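PDB 1XI1: DNA polymerase from Bacillus phage phi29, which replicates the viral genome by protein-primed, highly processive strand-displacement DNA synthesis, and proofreads it with a 3'-5' exonuclease activity. Local coordinates for residues C[7-12]-C[52-57]; C[128-133]-C[167-172]; C[178-183]-C[379-384]. The protein carries 2 engineered substitutions. One frame throughout, in Å; residues are numbered along the deposited sequence.

All three contacts involve the exonuclease domain. Contact 1 pairs two parallel strands of its sheet, contact 2 packs helix 160-182 beside the exonuclease metal site, and contact 3 carries the C-terminal end of the same helix to the polymerisation region. The sheet and helix meet where Ser10 OG lies 2.7 Å from Ile170 O, probably hydrogen-bonded, and where Met8 SD lies 3.4 Å from Phe181 CE2. Contacts 2 and 3 share this helix without touching, their centres about 15 Å and nearest atoms about 5 Å apart. Contact 2 reaches both the magnesium ion and the single-stranded DNA; contact 3 comes no nearer than about 12 Å to the nucleic acid, measured between nearest atoms.

Contact 1 (C[7-12]-C[52-57]); sequences KMYSCA and LKVQAD. Engineered in segment 7-12: Ala12 (natural residue Asp).
Met8 and Asp57 form a parallel beta bridge in the middle of the mixed sheet of the exonuclease domain, joining strand 8-15 to strand 57-60, the first and fourth strands of its RNase H-like core. Asp57 supplies both backbone bonds. Its N donates to Lys7 O at 2.9 Å. Its O accepts from Tyr9 N at 3.0 Å. The two partners flank Met8, as a parallel pair requires, and Met8 CA adds a CH...O contact to Asp57 O at 3.2 Å.

Side-chain packing gathers just before the bridge. Just past the end of helix 44-54, Gln55 has positive phi and turns the chain so that Ala56 faces strand 8-15. The Ala56 methyl lies against the start of the Lys7 side chain, with Ala56 CB 3.7 Å from Lys7 CB. It also sits at the edge of the Tyr9 ring, near its plane and 4.1 Å from Tyr9 CE1, where Val54 CG1 approaches from an oblique direction. Tyr9 CG is anti to the carbonyl carbon (chi1 -65°), which brings the CE1 side of the ring to Val54 and Ala56. Trp50, on the same helix, meets this ring edge-to-face.

A water bridges the backbones just before the beta bridge, accepting from Lys7 N and donating to Gln55 O. Beyond the two segments, Glu37 takes a hydrogen bond from Tyr9 OH and a salt bridge from Lys7 NZ, while Asp57 OD1 pairs with Arg6. The charged ends are thus held by neighbours outside the bridge. The join itself rests on main-chain polarity and small apolar groups: its alignment is set by the backbone bonds, and the apolar contacts of Ala56 and Val54 with Tyr9 lie beside them.

Contact 2 (C[128-133]-C[167-172]); sequences FPVKKI and KNDIQI. With MG (magnesium ion), chain E; nucleotides of chain A.
Lys131 and Asp169 make the polar part of this packing between two helices of the exonuclease domain. Lys131 NZ forms a salt bridge with Asp169 OD1 at 3.2 Å, approaching the carboxylate on its syn side and 15° out of its plane. The lysine starts away from the partner helix, but a bend at chi2 (-50°) brings its amino group across to the acid. Asp169 OD2 coordinates the magnesium ion at 2.4 Å. The two oxygens therefore have different tasks, and the ammonium group helps fix the rotation of a metal ligand. Asp145, also a magnesium ligand in structures of the protein, lies close to the Lys131 side chain.

The apolar part centres on Ile172. Val130 CG1, anti to its own N (chi1 -164°), comes obliquely against Ile172 CG2 at 3.9 Å, and Ile133 CG2 reaches the same methyl from one turn further along its helix, at 4.2 Å.

DNA contacts come from the start of helix 130-136. Val130 N donates a hydrogen bond to OP2 of DT4 of chain A (2.9 Å, 151°), so the phosphate sits at the N-terminal end of the helix, where the helix dipole would be expected to favour it. Pro129, the N-cap residue, lays its CG against the sugar of DT3 of chain A, 3.5 Å from C3'.

The start of helix 130-136 thus touches the single-stranded DNA with one side and helix 160-182 with another, with His61 touching Val130 and Ile133. Further along the long helix, Ile173 and Ala176 extend the apolar seam. Elsewhere on its surface, helix 160-182 meets the sheet, with Ile170 against Met30 of strand 24-31.

Contact 3 (C[178-183]-C[379-384]); sequences LIQFKQ and KQLAKL
Leu381 points its two methyl groups at helix 178-182 and makes most of this contact. CD1 rests on Ile179 CG2 at 3.9 Å and lies 4.0 Å from Gln180 CA, with Gln183 CG a little further off. CD2 lies obliquely across the Gln180 side chain, 3.9 Å from its CG and 3.6 Å from its NE2. Leu384, one turn later, meets the same amide nitrogen with its CD1 at 4.0 Å, its side chain crossing that of Gln180 at about a right angle.

Gln180 reaches both leucines because its CG stands anti to the backbone N (chi1 -167°) and the chain stays extended. Its NE2 donates to Lys125 O, a bond that gives it a polar partner and helps set the orientation of the amide. The axes of segments 178-182 and 379-384 come within 11.1 Å and cross at -63°, a separation that leaves the meeting to side chains. Ala377 and Ile378 of helix 376-393 continue it against Ile179 and Gln183.

Residues 178-183 belong to the exonuclease region and residues 379-384 to the polymerisation region. Lys383 belongs to the nucleotide-binding site, and Leu384 is probably involved in positioning the templating nucleotide. Between these segments no hydrogen bond or salt bridge forms; the boundary is a small van der Waals contact in which leucine methyls pack on Ile179 and on both the CG and the amide end of Gln180.

Contact 1 (C[7-12]-C[52-57])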
loop_
_atom_site.group_PDB
_atom_site.type_symbol
_atom_site.label_atom_id
_atom_site.label_comp_id
_atom_site.label_asym_id
_atom_site.label_seq_id
_atom_site.Cartn_x
_atom_site.Cartn_y
_atom_site.Cartn_z
ATOM N N LYS C 7 -3.804 18.462 -21.813
ATOM C CA LYS C 7 -4.049 17.164 -22.428
ATOM C C LYS C 7 -3.439 16.120 -21.501
ATOM O O LYS C 7 -2.574 16.450 -20.694
ATOM C CB LYS C 7 -3.383 17.071 -23.800
ATOM C CG LYS C 7 -4.232 17.559 -24.958
ATOM C CD LYS C 7 -3.512 17.294 -26.267
ATOM C CE LYS C 7 -4.359 17.667 -27.460
ATOM N NZ LYS C 7 -3.702 17.236 -28.722
ATOM N N MET C 8 -3.876 14.869 -21.633
ATOM C CA MET C 8 -3.392 13.778 -20.794
ATOM C C MET C 8 -3.051 12.589 -21.660
ATOM O O MET C 8 -3.877 12.170 -22.470
ATOM C CB MET C 8 -4.474 13.358 -19.790
ATOM C CG MET C 8 -5.106 14.523 -19.037
ATOM S SD MET C 8 -6.215 14.008 -17.713
ATOM C CE MET C 8 -7.788 14.054 -18.570
ATOM N N TYR C 9 -1.848 12.037 -21.485
ATOM C CA TYR C 9 -1.431 10.877 -22.268
ATOM C C TYR C 9 -1.025 9.677 -21.436
ATOM O O TYR C 9 -0.602 9.822 -20.289
ATOM C CB TYR C 9 -0.260 11.220 -23.182
ATOM C CG TYR C 9 -0.598 12.223 -24.240
ATOM C CD1 TYR C 9 -0.718 13.580 -23.922
ATOM C CD2 TYR C 9 -0.805 11.824 -25.561
ATOM C CE1 TYR C 9 -1.032 14.512 -24.891
ATOM C CE2 TYR C 9 -1.123 12.756 -26.549
ATOM C CZ TYR C 9 -1.231 14.097 -26.203
ATOM O OH TYR C 9 -1.511 15.038 -27.161
ATOM N N SER C 10 -1.156 8.494 -22.035
ATOM C CA SER C 10 -0.779 7.232 -21.402
ATOM C C SER C 10 0.453 6.759 -22.167
ATOM O O SER C 10 0.347 6.350 -23.326
ATOM C CB SER C 10 -1.903 6.205 -21.541
ATOM O OG SER C 10 -1.421 4.877 -21.349
ATOM N N CYS C 11 1.613 6.802 -21.516
ATOM C CA CYS C 11 2.868 6.429 -22.158
ATOM C C CYS C 11 3.531 5.175 -21.652
ATOM O O CYS C 11 3.215 4.668 -20.583
ATOM C CB CYS C 11 3.865 7.569 -22.019
ATOM S SG CYS C 11 3.148 9.175 -22.283
ATOM N N ALA C 12 4.481 4.693 -22.436
ATOM C CA ALA C 12 5.219 3.507 -22.076
ATOM C C ALA C 12 6.509 3.420 -22.883
ATOM O O ALA C 12 6.603 3.989 -23.975
ATOM C CB ALA C 12 4.368 2.277 -22.301
ATOM N N LEU C 52 8.986 17.779 -24.531
ATOM C CA LEU C 52 9.284 19.184 -24.286
ATOM C C LEU C 52 8.315 20.153 -24.967
ATOM O O LEU C 52 8.162 21.291 -24.513
ATOM C CB LEU C 52 10.719 19.503 -24.735
ATOM C CG LEU C 52 11.892 18.713 -24.142
ATOM C CD1 LEU C 52 13.199 19.305 -24.650
ATOM C CD2 LEU C 52 11.854 18.762 -22.627
ATOM N N LYS C 53 7.660 19.710 -26.043
ATOM C CA LYS C 53 6.727 20.566 -26.793
ATOM C C LYS C 53 5.257 20.466 -26.360
ATOM O O LYS C 53 4.520 21.458 -26.386
ATOM C CB LYS C 53 6.792 20.240 -28.294
ATOM C CG LYS C 53 8.189 20.302 -28.921
ATOM C CD LYS C 53 8.152 19.918 -30.399
ATOM C CE LYS C 53 9.539 19.786 -31.014
ATOM N NZ LYS C 53 9.485 19.231 -32.398
ATOM N N VAL C 54 4.853 19.258 -25.953
ATOM C CA VAL C 54 3.456 18.956 -25.625
ATOM C C VAL C 54 2.736 19.730 -24.529
ATOM O O VAL C 54 1.501 19.790 -24.581
ATOM C CB VAL C 54 3.342 17.455 -25.260
ATOM C CG1 VAL C 54 2.061 17.175 -24.493
ATOM C CG2 VAL C 54 3.396 16.605 -26.518
ATOM N N GLN C 55 3.408 20.332 -23.554
ATOM C CA GLN C 55 2.668 21.069 -22.505
ATOM C C GLN C 55 1.399 20.336 -21.981
ATOM O O GLN C 55 0.299 20.877 -22.004
ATOM C CB GLN C 55 2.266 22.455 -23.018
ATOM C CG GLN C 55 3.428 23.362 -23.367
ATOM C CD GLN C 55 3.080 24.832 -23.309
ATOM O OE1 GLN C 55 2.299 25.253 -22.475
ATOM N NE2 GLN C 55 3.547 25.780 -24.115
ATOM N N ALA C 56 1.573 19.103 -21.517
ATOM C CA ALA C 56 0.446 18.323 -21.004
ATOM C C ALA C 56 0.856 17.517 -19.785
ATOM O O ALA C 56 1.926 17.738 -19.217
ATOM C CB ALA C 56 -0.065 17.374 -22.091
ATOM N N ASP C 57 0.000 16.573 -19.404
ATOM C CA ASP C 57 0.248 15.684 -18.283
ATOM C C ASP C 57 0.406 14.259 -18.815
ATOM O O ASP C 57 -0.498 13.733 -19.460
ATOM C CB ASP C 57 -0.913 15.719 -17.289
ATOM C CG ASP C 57 -1.095 17.076 -16.641
ATOM O OD1 ASP C 57 -0.132 17.873 -16.629
ATOM O OD2 ASP C 57 -2.195 17.343 -16.122
HETATM O O HOH W 1 -2.209 19.910 -23.376
#

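Contact 2 (C[128-133]-C[167-172])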
loop_
_atom_site.group_PDB
_atom_site.type_symbol
_atom_site.label_atom_id
_atom_site.label_comp_id
_atom_site.label_asym_id
_atom_site.label_seq_id
_atom_site.Cartn_x
_atom_site.Cartn_y
_atom_site.Cartn_z
ATOM N N PHE C 128 -2.311 -1.638 -9.615
ATOM C CA PHE C 128 -2.221 -3.052 -9.992
ATOM C C PHE C 128 -1.449 -3.117 -11.288
ATOM O O PHE C 128 -1.230 -2.088 -11.936
ATOM C CB PHE C 128 -3.600 -3.689 -10.236
ATOM C CG PHE C 128 -4.689 -3.148 -9.362
ATOM C CD1 PHE C 128 -5.305 -1.926 -9.664
ATOM C CD2 PHE C 128 -5.093 -3.847 -8.231
ATOM C CE1 PHE C 128 -6.298 -1.418 -8.843
ATOM C CE2 PHE C 128 -6.086 -3.340 -7.403
ATOM C CZ PHE C 128 -6.691 -2.128 -7.710
ATOM N N PRO C 129 -1.013 -4.326 -11.675
ATOM C CA PRO C 129 -0.264 -4.537 -12.913
ATOM C C PRO C 129 -1.220 -4.312 -14.077
ATOM O O PRO C 129 -2.443 -4.429 -13.915
ATOM C CB PRO C 129 0.164 -6.001 -12.819
ATOM C CG PRO C 129 0.188 -6.272 -11.333
ATOM C CD PRO C 129 -1.041 -5.553 -10.858
ATOM N N VAL C 130 -0.669 -4.016 -15.246
ATOM C CA VAL C 130 -1.483 -3.767 -16.423
ATOM C C VAL C 130 -2.406 -4.933 -16.740
ATOM O O VAL C 130 -3.591 -4.740 -16.995
ATOM C CB VAL C 130 -0.627 -3.526 -17.662
ATOM C CG1 VAL C 130 -1.476 -2.886 -18.744
ATOM C CG2 VAL C 130 0.553 -2.662 -17.323
ATOM N N LYS C 131 -1.861 -6.144 -16.740
ATOM C CA LYS C 131 -2.670 -7.314 -17.041
ATOM C C LYS C 131 -3.863 -7.389 -16.099
ATOM O O LYS C 131 -5.002 -7.436 -16.548
ATOM C CB LYS C 131 -1.820 -8.587 -16.960
ATOM C CG LYS C 131 -0.663 -8.601 -17.968
ATOM C CD LYS C 131 -1.135 -8.252 -19.389
ATOM C CE LYS C 131 0.035 -7.884 -20.306
ATOM N NZ LYS C 131 -0.398 -7.230 -21.586
ATOM N N LYS C 132 -3.608 -7.378 -14.794
ATOM C CA LYS C 132 -4.688 -7.414 -13.819
ATOM C C LYS C 132 -5.727 -6.335 -14.146
ATOM O O LYS C 132 -6.921 -6.626 -14.232
ATOM C CB LYS C 132 -4.138 -7.178 -12.409
ATOM C CG LYS C 132 -5.157 -7.378 -11.287
ATOM C CD LYS C 132 -4.535 -7.074 -9.935
ATOM C CE LYS C 132 -5.405 -7.552 -8.787
ATOM N NZ LYS C 132 -6.823 -7.126 -8.924
ATOM N N ILE C 133 -5.276 -5.091 -14.329
ATOM C CA ILE C 133 -6.190 -3.996 -14.643
ATOM C C ILE C 133 -7.041 -4.327 -15.862
ATOM O O ILE C 133 -8.203 -3.934 -15.952
ATOM C CB ILE C 133 -5.427 -2.675 -14.933
ATOM C CG1 ILE C 133 -4.806 -2.140 -13.643
ATOM C CG2 ILE C 133 -6.365 -1.647 -15.563
ATOM C CD1 ILE C 133 -3.875 -0.953 -13.852
ATOM N N LYS C 167 0.898 -0.658 -28.290
ATOM C CA LYS C 167 -0.368 0.056 -28.412
ATOM C C LYS C 167 -1.374 -0.486 -27.404
ATOM O O LYS C 167 -2.081 0.281 -26.761
ATOM C CB LYS C 167 -0.943 -0.093 -29.823
ATOM C CG LYS C 167 -2.268 0.644 -30.014
ATOM C CD LYS C 167 -2.785 0.520 -31.440
ATOM C CE LYS C 167 -4.185 1.108 -31.579
ATOM N NZ LYS C 167 -4.717 0.972 -32.964
ATOM N N ASN C 168 -1.435 -1.809 -27.267
ATOM C CA ASN C 168 -2.367 -2.423 -26.328
ATOM C C ASN C 168 -2.047 -2.011 -24.885
ATOM O O ASN C 168 -2.933 -1.563 -24.154
ATOM C CB ASN C 168 -2.329 -3.954 -26.453
ATOM C CG ASN C 168 -3.451 -4.641 -25.665
ATOM O OD1 ASN C 168 -3.266 -5.733 -25.122
ATOM N ND2 ASN C 168 -4.622 -4.009 -25.621
ATOM N N ASP C 169 -0.786 -2.158 -24.478
ATOM C CA ASP C 169 -0.396 -1.806 -23.116
ATOM C C ASP C 169 -0.765 -0.378 -22.760
ATOM O O ASP C 169 -1.325 -0.133 -21.698
ATOM C CB ASP C 169 1.107 -1.999 -22.890
ATOM C CG ASP C 169 1.491 -3.454 -22.679
ATOM O OD1 ASP C 169 0.706 -4.214 -22.059
ATOM O OD2 ASP C 169 2.594 -3.836 -23.120
ATOM N N ILE C 170 -0.460 0.569 -23.636
ATOM C CA ILE C 170 -0.784 1.945 -23.323
ATOM C C ILE C 170 -2.267 2.216 -23.469
ATOM O O ILE C 170 -2.782 3.168 -22.885
ATOM C CB ILE C 170 -0.025 2.933 -24.222
ATOM C CG1 ILE C 170 -0.346 2.656 -25.693
ATOM C CG2 ILE C 170 1.458 2.847 -23.946
ATOM C CD1 ILE C 170 0.311 3.618 -26.666
ATOM N N GLN C 171 -2.962 1.398 -24.250
ATOM C CA GLN C 171 -4.393 1.630 -24.425
ATOM C C GLN C 171 -5.152 1.152 -23.189
ATOM O O GLN C 171 -6.092 1.810 -22.732
ATOM C CB GLN C 171 -4.918 0.922 -25.685
ATOM C CG GLN C 171 -6.307 1.391 -26.092
ATOM C CD GLN C 171 -6.789 0.820 -27.424
ATOM O OE1 GLN C 171 -7.553 1.473 -28.135
ATOM N NE2 GLN C 171 -6.362 -0.400 -27.756
ATOM N N ILE C 172 -4.734 0.008 -22.651
ATOM C CA ILE C 172 -5.366 -0.531 -21.463
ATOM C C ILE C 172 -5.330 0.497 -20.341
ATOM O O ILE C 172 -6.311 0.677 -19.627
ATOM C CB ILE C 172 -4.653 -1.782 -20.979
ATOM C CG1 ILE C 172 -4.858 -2.910 -21.986
ATOM C CG2 ILE C 172 -5.160 -2.144 -19.600
ATOM C CD1 ILE C 172 -4.122 -4.191 -21.650
HETATM MG MG MG E . 4.097 -5.659 -23.559
ATOM P P DT A 3 1.941 -5.520 -6.502
ATOM O OP1 DT A 3 0.594 -6.084 -6.922
ATOM O OP2 DT A 3 2.992 -6.601 -6.315
ATOM O "O5'" DT A 3 2.446 -4.611 -7.758
ATOM C "C5'" DT A 3 2.696 -5.198 -9.051
ATOM C "C4'" DT A 3 2.895 -4.108 -10.078
ATOM O "O4'" DT A 3 3.966 -3.244 -9.628
ATOM C "C3'" DT A 3 3.290 -4.579 -11.478
ATOM O "O3'" DT A 3 2.717 -3.705 -12.462
ATOM C "C2'" DT A 3 4.802 -4.475 -11.452
ATOM C "C1'" DT A 3 5.050 -3.282 -10.543
ATOM N N1 DT A 3 6.287 -3.417 -9.762
ATOM C C2 DT A 3 7.358 -2.625 -10.097
ATOM O O2 DT A 3 7.317 -1.797 -10.995
ATOM N N3 DT A 3 8.487 -2.842 -9.343
ATOM C C4 DT A 3 8.645 -3.755 -8.313
ATOM O O4 DT A 3 9.734 -3.846 -7.743
ATOM C C5 DT A 3 7.460 -4.545 -8.006
ATOM C C7 DT A 3 7.510 -5.561 -6.905
ATOM C C6 DT A 3 6.361 -4.330 -8.735
ATOM P P DT A 4 3.187 -3.794 -14.003
ATOM O OP1 DT A 4 3.482 -2.398 -14.424
ATOM O OP2 DT A 4 2.182 -4.584 -14.768
ATOM O "O5'" DT A 4 4.566 -4.598 -13.963
ATOM C "C5'" DT A 4 5.306 -4.856 -15.167
ATOM C "C4'" DT A 4 5.947 -3.582 -15.671
ATOM O "O4'" DT A 4 6.753 -3.049 -14.600
ATOM C "C3'" DT A 4 6.885 -3.751 -16.865
ATOM O "O3'" DT A 4 6.826 -2.647 -17.755
ATOM C "C2'" DT A 4 8.262 -3.852 -16.238
ATOM C "C1'" DT A 4 8.129 -3.044 -14.945
ATOM N N1 DT A 4 8.860 -3.598 -13.785
ATOM C C2 DT A 4 10.056 -3.025 -13.390
ATOM O O2 DT A 4 10.549 -2.050 -13.937
ATOM N N3 DT A 4 10.655 -3.642 -12.313
ATOM C C4 DT A 4 10.190 -4.741 -11.610
ATOM O O4 DT A 4 10.847 -5.193 -10.670
ATOM C C5 DT A 4 8.927 -5.277 -12.072
ATOM C C7 DT A 4 8.343 -6.468 -11.379
ATOM C C6 DT A 4 8.335 -4.682 -13.115
#

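Contact 3 (C[178-183]-C[379-384])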
loop_
_atom_site.group_PDB
_atom_site.type_symbol
_atom_site.label_atom_id
_atom_site.label_comp_id
_atom_site.label_asym_id
_atom_site.label_seq_id
_atom_site.Cartn_x
_atom_site.Cartn_y
_atom_site.Cartn_z
ATOM N N LEU C 178 -9.247 6.945 -18.223
ATOM C CA LEU C 178 -10.404 7.677 -18.744
ATOM C C LEU C 178 -11.670 7.394 -17.930
ATOM O O LEU C 178 -12.338 8.320 -17.455
ATOM C CB LEU C 178 -10.653 7.342 -20.217
ATOM C CG LEU C 178 -11.847 8.123 -20.785
ATOM C CD1 LEU C 178 -11.592 9.627 -20.654
ATOM C CD2 LEU C 178 -12.078 7.743 -22.229
ATOM N N ILE C 179 -11.992 6.113 -17.774
ATOM C CA ILE C 179 -13.163 5.692 -17.006
ATOM C C ILE C 179 -13.088 6.322 -15.612
ATOM O O ILE C 179 -14.076 6.828 -15.070
ATOM C CB ILE C 179 -13.195 4.160 -16.852
ATOM C CG1 ILE C 179 -13.518 3.504 -18.207
ATOM C CG2 ILE C 179 -14.196 3.779 -15.776
ATOM C CD1 ILE C 179 -13.434 1.973 -18.241
ATOM N N GLN C 180 -11.893 6.281 -15.043
ATOM C CA GLN C 180 -11.643 6.841 -13.731
ATOM C C GLN C 180 -11.909 8.356 -13.754
ATOM O O GLN C 180 -12.600 8.866 -12.880
ATOM C CB GLN C 180 -10.194 6.517 -13.328
ATOM C CG GLN C 180 -9.831 6.740 -11.877
ATOM C CD GLN C 180 -8.486 6.100 -11.514
ATOM O OE1 GLN C 180 -7.520 6.176 -12.280
ATOM N NE2 GLN C 180 -8.421 5.473 -10.339
ATOM N N PHE C 181 -11.399 9.074 -14.753
ATOM C CA PHE C 181 -11.625 10.526 -14.816
ATOM C C PHE C 181 -13.075 10.915 -15.100
ATOM O O PHE C 181 -13.531 11.983 -14.671
ATOM C CB PHE C 181 -10.734 11.192 -15.868
ATOM C CG PHE C 181 -9.338 11.474 -15.393
ATOM C CD1 PHE C 181 -8.445 10.433 -15.136
ATOM C CD2 PHE C 181 -8.911 12.784 -15.199
ATOM C CE1 PHE C 181 -7.150 10.687 -14.691
ATOM C CE2 PHE C 181 -7.607 13.051 -14.750
ATOM C CZ PHE C 181 -6.727 11.997 -14.497
ATOM N N LYS C 182 -13.792 10.071 -15.837
ATOM C CA LYS C 182 -15.193 10.347 -16.153
ATOM C C LYS C 182 -16.071 10.149 -14.923
ATOM O O LYS C 182 -17.228 10.563 -14.905
ATOM C CB LYS C 182 -15.686 9.434 -17.278
ATOM C CG LYS C 182 -15.430 9.967 -18.681
ATOM C CD LYS C 182 -15.950 8.990 -19.731
ATOM C CE LYS C 182 -15.692 9.490 -21.150
ATOM N NZ LYS C 182 -16.054 8.462 -22.168
ATOM N N GLN C 183 -15.510 9.505 -13.901
ATOM C CA GLN C 183 -16.232 9.258 -12.665
ATOM C C GLN C 183 -15.863 10.296 -11.607
ATOM O O GLN C 183 -16.149 10.109 -10.428
ATOM C CB GLN C 183 -15.918 7.850 -12.143
ATOM C CG GLN C 183 -16.380 6.721 -13.048
ATOM C CD GLN C 183 -17.879 6.755 -13.285
ATOM O OE1 GLN C 183 -18.668 6.756 -12.341
ATOM N NE2 GLN C 183 -18.280 6.787 -14.551
ATOM N N LYS C 379 -16.847 -1.191 -10.522
ATOM C CA LYS C 379 -16.807 -1.951 -9.286
ATOM C C LYS C 379 -15.430 -1.896 -8.619
ATOM O O LYS C 379 -15.322 -1.849 -7.390
ATOM C CB LYS C 379 -17.172 -3.412 -9.557
ATOM C CG LYS C 379 -17.371 -4.238 -8.292
ATOM C CD LYS C 379 -17.368 -5.741 -8.582
ATOM C CE LYS C 379 -17.724 -6.532 -7.349
ATOM N NZ LYS C 379 -17.619 -8.001 -7.587
ATOM N N GLN C 380 -14.376 -1.940 -9.429
ATOM C CA GLN C 380 -13.018 -1.897 -8.896
ATOM C C GLN C 380 -12.720 -0.494 -8.367
ATOM O O GLN C 380 -11.981 -0.325 -7.398
ATOM C CB GLN C 380 -12.004 -2.284 -9.985
ATOM C CG GLN C 380 -12.111 -3.735 -10.455
ATOM C CD GLN C 380 -12.225 -4.705 -9.291
ATOM O OE1 GLN C 380 -13.275 -4.804 -8.655
ATOM N NE2 GLN C 380 -11.138 -5.411 -8.995
ATOM N N LEU C 381 -13.304 0.512 -9.005
ATOM C CA LEU C 381 -13.099 1.881 -8.572
ATOM C C LEU C 381 -13.832 2.091 -7.246
ATOM O O LEU C 381 -13.335 2.782 -6.354
ATOM C CB LEU C 381 -13.605 2.857 -9.637
ATOM C CG LEU C 381 -12.755 2.898 -10.919
ATOM C CD1 LEU C 381 -13.397 3.774 -11.951
ATOM C CD2 LEU C 381 -11.366 3.426 -10.597
ATOM N N ALA C 382 -15.005 1.477 -7.105
ATOM C CA ALA C 382 -15.768 1.614 -5.871
ATOM C C ALA C 382 -14.946 1.052 -4.717
ATOM O O ALA C 382 -14.879 1.647 -3.641
ATOM C CB ALA C 382 -17.105 0.876 -5.977
ATOM N N LYS C 383 -14.328 -0.100 -4.945
ATOM C CA LYS C 383 -13.493 -0.722 -3.930
ATOM C C LYS C 383 -12.305 0.183 -3.585
ATOM O O LYS C 383 -11.931 0.305 -2.420
ATOM C CB LYS C 383 -13.010 -2.090 -4.419
ATOM C CG LYS C 383 -14.156 -3.005 -4.785
ATOM C CD LYS C 383 -13.839 -4.470 -4.561
ATOM C CE LYS C 383 -12.995 -5.057 -5.669
ATOM N NZ LYS C 383 -12.874 -6.521 -5.491
ATOM N N LEU C 384 -11.726 0.827 -4.595
ATOM C CA LEU C 384 -10.585 1.724 -4.379
ATOM C C LEU C 384 -11.005 2.895 -3.487
ATOM O O LEU C 384 -10.276 3.318 -2.579
ATOM C CB LEU C 384 -10.073 2.280 -5.717
ATOM C CG LEU C 384 -8.761 1.748 -6.298
ATOM C CD1 LEU C 384 -8.395 2.587 -7.515
ATOM C CD2 LEU C 384 -7.654 1.819 -5.284
#